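Local structure of osmotically inducible lipoprotein OsmE (Pseudomonas aeruginosa PAO1, 4DM5) at residues A[39-44]-A[55-60]; A[66-71]-A[81-86]. The protein is of unknown function but is probably a membrane-attached lipoprotein, induced by osmotic stress and related to the outer-membrane assembly factor BamE. All blocks are in the same frame, centred on the assembly; numbering follows the deposited sequence.

Contact 1 of 2, residues A[39-44]-A[55-60]; sequences TPSGTQ and SYILNK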
loop_
_atom_site.group_PDB
_atom_site.type_symbol
_atom_site.label_atom_id
_atom_site.label_comp_id
_atom_site.label_asym_id
_atom_site.label_seq_id
_atom_site.Cartn_x
_atom_site.Cartn_y
_atom_site.Cartn_z
ATOM N N THR A 39 -3.275 10.879 -3.620
ATOM C CA THR A 39 -4.562 10.365 -3.199
ATOM C C THR A 39 -4.718 8.859 -3.488
ATOM O O THR A 39 -4.516 8.420 -4.609
ATOM C CB THR A 39 -5.673 11.113 -3.944
ATOM O OG1 THR A 39 -5.459 12.488 -3.657
ATOM C CG2 THR A 39 -7.039 10.694 -3.431
ATOM N N PRO A 40 -4.967 8.080 -2.432
ATOM C CA PRO A 40 -5.315 6.670 -2.712
ATOM C C PRO A 40 -6.461 6.441 -3.587
ATOM O O PRO A 40 -7.442 7.265 -3.626
ATOM C CB PRO A 40 -5.528 6.006 -1.335
ATOM C CG PRO A 40 -4.942 6.990 -0.343
ATOM C CD PRO A 40 -5.067 8.415 -1.003
ATOM N N SER A 41 -6.446 5.370 -4.368
ATOM C CA SER A 41 -7.714 4.937 -5.011
ATOM C C SER A 41 -8.805 4.678 -4.009
ATOM O O SER A 41 -9.971 5.017 -4.211
ATOM C CB SER A 41 -7.513 3.674 -5.836
ATOM O OG SER A 41 -6.519 3.977 -6.762
ATOM N N GLY A 42 -8.431 4.133 -2.868
ATOM C CA GLY A 42 -9.334 3.804 -1.821
ATOM C C GLY A 42 -8.672 3.631 -0.456
ATOM O O GLY A 42 -7.479 3.426 -0.381
ATOM N N THR A 43 -9.398 3.789 0.641
ATOM C CA THR A 43 -8.924 3.574 1.972
ATOM C C THR A 43 -9.947 2.694 2.644
ATOM O O THR A 43 -11.168 2.730 2.252
ATOM C CB THR A 43 -8.468 4.809 2.792
ATOM O OG1 THR A 43 -7.646 5.699 2.050
ATOM C CG2 THR A 43 -7.731 4.482 3.964
ATOM N N GLN A 44 -9.514 1.910 3.598
ATOM C CA GLN A 44 -10.444 1.071 4.384
ATOM C C GLN A 44 -9.818 0.623 5.675
ATOM O O GLN A 44 -8.584 0.671 5.928
ATOM C CB GLN A 44 -10.894 -0.123 3.570
ATOM C CG GLN A 44 -9.722 -1.069 3.236
ATOM C CD GLN A 44 -10.034 -2.138 2.168
ATOM O OE1 GLN A 44 -9.877 -3.311 2.438
ATOM N NE2 GLN A 44 -10.400 -1.730 0.944
ATOM N N SER A 55 -5.260 1.770 -0.765
ATOM C CA SER A 55 -5.065 0.981 -2.055
ATOM C C SER A 55 -4.690 1.974 -3.117
ATOM O O SER A 55 -5.285 3.090 -3.221
ATOM C CB SER A 55 -6.330 0.301 -2.540
ATOM O OG SER A 55 -6.671 -0.815 -1.768
ATOM N N TYR A 56 -3.798 1.570 -4.042
ATOM C CA TYR A 56 -3.360 2.418 -5.191
ATOM C C TYR A 56 -3.276 1.606 -6.436
ATOM O O TYR A 56 -3.276 0.313 -6.375
ATOM C CB TYR A 56 -1.951 2.965 -4.941
ATOM C CG TYR A 56 -1.793 3.664 -3.587
ATOM C CD1 TYR A 56 -1.971 5.038 -3.534
ATOM C CD2 TYR A 56 -1.471 2.984 -2.451
ATOM C CE1 TYR A 56 -1.811 5.725 -2.324
ATOM C CE2 TYR A 56 -1.299 3.615 -1.184
ATOM C CZ TYR A 56 -1.453 5.026 -1.160
ATOM O OH TYR A 56 -1.266 5.721 -0.011
ATOM N N ILE A 57 -3.283 2.316 -7.565
ATOM C CA ILE A 57 -2.910 1.638 -8.802
ATOM C C ILE A 57 -1.668 2.408 -9.265
ATOM O O ILE A 57 -1.717 3.602 -9.572
ATOM C CB ILE A 57 -4.038 1.780 -9.866
ATOM C CG1 ILE A 57 -5.300 1.074 -9.369
ATOM C CG2 ILE A 57 -3.460 1.284 -11.209
ATOM C CD1 ILE A 57 -5.254 -0.434 -9.275
ATOM N N LEU A 58 -0.556 1.698 -9.381
ATOM C CA LEU A 58 0.652 2.326 -9.945
ATOM C C LEU A 58 0.522 2.299 -11.445
ATOM O O LEU A 58 -0.025 1.277 -12.012
ATOM C CB LEU A 58 1.868 1.509 -9.537
ATOM C CG LEU A 58 2.135 1.267 -8.038
ATOM C CD1 LEU A 58 3.326 0.340 -7.864
ATOM C CD2 LEU A 58 2.223 2.581 -7.282
ATOM N N ASN A 59 0.968 3.377 -12.081
ATOM C CA ASN A 59 0.849 3.453 -13.546
ATOM C C ASN A 59 2.201 3.930 -14.049
ATOM O O ASN A 59 2.599 5.107 -13.843
ATOM C CB ASN A 59 -0.274 4.450 -13.889
ATOM C CG ASN A 59 -0.660 4.413 -15.339
ATOM O OD1 ASN A 59 -0.140 3.637 -16.136
ATOM N ND2 ASN A 59 -1.624 5.241 -15.680
ATOM N N LYS A 60 2.912 3.056 -14.744
ATOM C CA LYS A 60 4.247 3.409 -15.171
ATOM C C LYS A 60 4.482 2.708 -16.490
ATOM O O LYS A 60 4.345 1.481 -16.588
ATOM C CB LYS A 60 5.306 2.935 -14.159
ATOM C CG LYS A 60 6.740 3.297 -14.589
ATOM C CD LYS A 60 6.986 4.790 -14.726
ATOM C CE LYS A 60 8.481 5.008 -14.928
ATOM N NZ LYS A 60 8.693 6.461 -15.094
HETATM O O HOH W 1 -3.770 5.155 -6.986
#

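Contact 2 of 2, residues A[66-71]-A[81-86]; sequences PFYVSF and GFLSCS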
loop_
_atom_site.group_PDB
_atom_site.type_symbol
_atom_site.label_atom_id
_atom_site.label_comp_id
_atom_site.label_asym_id
_atom_site.label_seq_id
_atom_site.Cartn_x
_atom_site.Cartn_y
_atom_site.Cartn_z
ATOM N N PRO A 66 -1.611 -2.901 -9.028
ATOM C CA PRO A 66 -2.128 -2.594 -7.690
ATOM C C PRO A 66 -0.978 -2.538 -6.678
ATOM O O PRO A 66 0.015 -3.269 -6.735
ATOM C CB PRO A 66 -3.043 -3.760 -7.386
ATOM C CG PRO A 66 -3.576 -4.104 -8.776
ATOM C CD PRO A 66 -2.303 -4.085 -9.574
ATOM N N PHE A 67 -1.168 -1.680 -5.659
ATOM C CA PHE A 67 -0.219 -1.555 -4.594
ATOM C C PHE A 67 -1.002 -1.157 -3.350
ATOM O O PHE A 67 -2.011 -0.442 -3.453
ATOM C CB PHE A 67 0.809 -0.462 -4.923
ATOM C CG PHE A 67 2.020 -0.522 -4.047
ATOM C CD1 PHE A 67 3.073 -1.413 -4.266
ATOM C CD2 PHE A 67 2.175 0.449 -3.050
ATOM C CE1 PHE A 67 4.178 -1.382 -3.455
ATOM C CE2 PHE A 67 3.298 0.434 -2.224
ATOM C CZ PHE A 67 4.345 -0.502 -2.426
ATOM N N TYR A 68 -0.490 -1.490 -2.203
ATOM C CA TYR A 68 -1.129 -1.064 -0.904
ATOM C C TYR A 68 -0.048 -0.558 0.030
ATOM O O TYR A 68 1.126 -0.961 -0.028
ATOM C CB TYR A 68 -1.939 -2.180 -0.253
ATOM C CG TYR A 68 -1.150 -3.118 0.567
ATOM C CD1 TYR A 68 -0.802 -2.897 1.899
ATOM C CD2 TYR A 68 -0.632 -4.323 -0.033
ATOM C CE1 TYR A 68 0.008 -3.692 2.656
ATOM C CE2 TYR A 68 0.139 -5.211 0.748
ATOM C CZ TYR A 68 0.515 -4.873 2.069
ATOM O OH TYR A 68 1.268 -5.730 2.836
ATOM N N VAL A 69 -0.497 0.280 0.965
ATOM C CA VAL A 69 0.273 0.520 2.181
ATOM C C VAL A 69 -0.639 0.331 3.408
ATOM O O VAL A 69 -1.790 0.830 3.362
ATOM C CB VAL A 69 0.770 2.015 2.192
ATOM C CG1 VAL A 69 1.562 2.303 3.477
ATOM C CG2 VAL A 69 1.672 2.281 0.981
ATOM N N SER A 70 -0.176 -0.492 4.335
ATOM C CA SER A 70 -1.002 -0.714 5.541
ATOM C C SER A 70 -0.364 -0.060 6.729
ATOM O O SER A 70 0.867 0.145 6.809
ATOM C CB SER A 70 -1.191 -2.213 5.773
ATOM O OG SER A 70 0.045 -2.888 6.076
ATOM N N PHE A 71 -1.275 0.249 7.693
ATOM C CA PHE A 71 -0.880 0.908 8.881
ATOM C C PHE A 71 -1.356 0.113 10.087
ATOM O O PHE A 71 -2.447 -0.509 10.021
ATOM C CB PHE A 71 -1.547 2.298 9.016
ATOM C CG PHE A 71 -1.202 3.205 7.880
ATOM C CD1 PHE A 71 -0.085 4.065 7.930
ATOM C CD2 PHE A 71 -1.967 3.142 6.664
ATOM C CE1 PHE A 71 0.230 4.844 6.845
ATOM C CE2 PHE A 71 -1.602 3.916 5.566
ATOM C CZ PHE A 71 -0.543 4.790 5.654
ATOM N N GLY A 81 2.898 -3.509 -0.443
ATOM C CA GLY A 81 3.127 -4.654 -1.392
ATOM C C GLY A 81 2.243 -4.505 -2.622
ATOM O O GLY A 81 1.411 -3.617 -2.724
ATOM N N PHE A 82 2.550 -5.384 -3.595
ATOM C CA PHE A 82 1.946 -5.207 -4.923
ATOM C C PHE A 82 0.626 -5.988 -5.015
ATOM O O PHE A 82 0.455 -7.023 -5.800
ATOM C CB PHE A 82 3.017 -5.730 -5.940
ATOM C CG PHE A 82 4.233 -4.890 -6.022
ATOM C CD1 PHE A 82 4.208 -3.749 -6.818
ATOM C CD2 PHE A 82 5.353 -5.139 -5.243
ATOM C CE1 PHE A 82 5.312 -2.914 -6.915
ATOM C CE2 PHE A 82 6.438 -4.263 -5.304
ATOM C CZ PHE A 82 6.456 -3.173 -6.173
ATOM N N LEU A 83 -0.342 -5.604 -4.175
ATOM C CA LEU A 83 -1.720 -6.150 -4.215
ATOM C C LEU A 83 -2.660 -5.113 -3.623
ATOM O O LEU A 83 -2.158 -4.113 -3.064
ATOM C CB LEU A 83 -1.791 -7.532 -3.525
ATOM C CG LEU A 83 -1.239 -7.627 -2.134
ATOM C CD1 LEU A 83 -2.002 -8.708 -1.384
ATOM C CD2 LEU A 83 0.266 -7.949 -2.017
ATOM N N SER A 84 -3.944 -5.270 -3.835
ATOM C CA SER A 84 -4.910 -4.319 -3.274
ATOM C C SER A 84 -5.167 -4.578 -1.832
ATOM O O SER A 84 -4.902 -5.622 -1.342
ATOM C CB SER A 84 -6.261 -4.477 -4.004
ATOM O OG SER A 84 -6.842 -5.719 -3.757
ATOM N N CYS A 85 -5.783 -3.596 -1.169
ATOM C CA CYS A 85 -6.162 -3.835 0.214
ATOM C C CYS A 85 -7.223 -4.994 0.407
ATOM O O CYS A 85 -7.152 -5.710 1.456
ATOM C CB CYS A 85 -6.708 -2.573 0.868
ATOM S SG CYS A 85 -5.458 -1.280 1.083
ATOM N N SER A 86 -8.117 -5.178 -0.550
ATOM C CA SER A 86 -9.073 -6.265 -0.418
ATOM C C SER A 86 -8.408 -7.606 -0.664
ATOM O O SER A 86 -8.704 -8.537 0.133
ATOM C CB SER A 86 -10.351 -6.042 -1.176
ATOM O OG SER A 86 -10.109 -6.236 -2.532
#

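Contact 1 of 2, residues A[39-44]-A[55-60]
Backbone hydrogen bonds join Gly42 to Ser55 at the start of an antiparallel strand pair. Ser55 N gives a nearly straight bond to Gly42 O (2.8 Å, 178° at the hydrogen). In return Ser55 O faces two amides: Gly42 N makes a long, weak bond at 3.3 Å, and Ser41 N, although only 2.8 Å from Ser55 O, also bonds weakly, since its N-H points well off the oxygen (115° at the hydrogen). With Ser41 and Gly42 both set against Ser55, this is a classic beta bulge. A water adds a polar bridge just beyond it, accepting from Ile57 N at 2.9 Å and hydrogen-bonded to Ser41 OG. Apolar packing is supplied by Pro40, whose side chain runs alongside that of Tyr56 and points the same way. Pro40 CB touches Tyr56 CE1 at 3.9 Å, and Pro40 CG reaches the phenol end, 3.9 Å from Tyr56 OH, which is hydrogen-bonded to Asn54. Pro40 also packs on Leu34 and Tyr56 on Val33, both of helix 30-37, so the pair lies where that helix leads into edge strand 42-45 of the hairpin with strand 52-60; Tyr56 further meets Leu20 of helix 19-22 and Val69 of strand 63-71.

Contact 2 of 2, residues A[66-71]-A[81-86]
Gly81 is held between two aromatic side chains, Phe67 and Tyr68 each turning a ring face to its backbone. Gly81 O lies 3.2 Å from Phe67 CD1, over the ring, while Gly81 N sits 3.4 Å above the Tyr68 plane, displaced toward the rim near CE2. Tyr68 CG stands between its backbone N and carbonyl carbon (chi1 84°), which starts the ring toward this peptide. The extended Gly81 backbone (phi 171°) suits a glycine: a CB would press on the preceding carbonyl oxygen and lie tight against Tyr68 CE2. Tyr68 N hydrogen-bonds to Gly81 O at 2.9 Å, and Gly81 N to Tyr68 O at 3.1 Å. Beyond Gly81 the chain bends sharply in an inverse gamma turn centred on Phe82, with a weak Leu83 N to Gly81 O bond. The edge of Phe67 meets the face of Phe82 in a T-shaped stack (planes at 73°), Phe67 CE1 lying 3.8 Å above the ring centre. Leu83 CD2 touches Tyr68 CE2 at 3.9 Å, and Cys85 SG, disulfide-bonded to Cys53, packs on Tyr68 CB. Ser84 OG bonds to Glu87 N, a serine N-cap where the last strand of an antiparallel sheet passes into the C-terminal helix.

Overall arrangement
Both contacts reach one four-stranded antiparallel sheet and share out its central strands 52-60 and 63-71. Contact 1 is a surface contact at the outer strand 42-45, joined largely by backbone bonds and a water; contact 2, which also takes in the loop and helix start after strand 77-81, is partly buried, lies nearer the chain centre and relies more on aromatic rings. Tyr56 N probably bonds to Phe67 O at 2.8 Å, linking them across the middle of the sheet, and Leu58 packs on Phe67. On the face carrying Ser55 and Tyr68, Ser55 OG bonds to Cys85 N, tying the hairpin of contact 1 to the first turn of helix 85-94, alongside the Cys53–Cys85 disulfide.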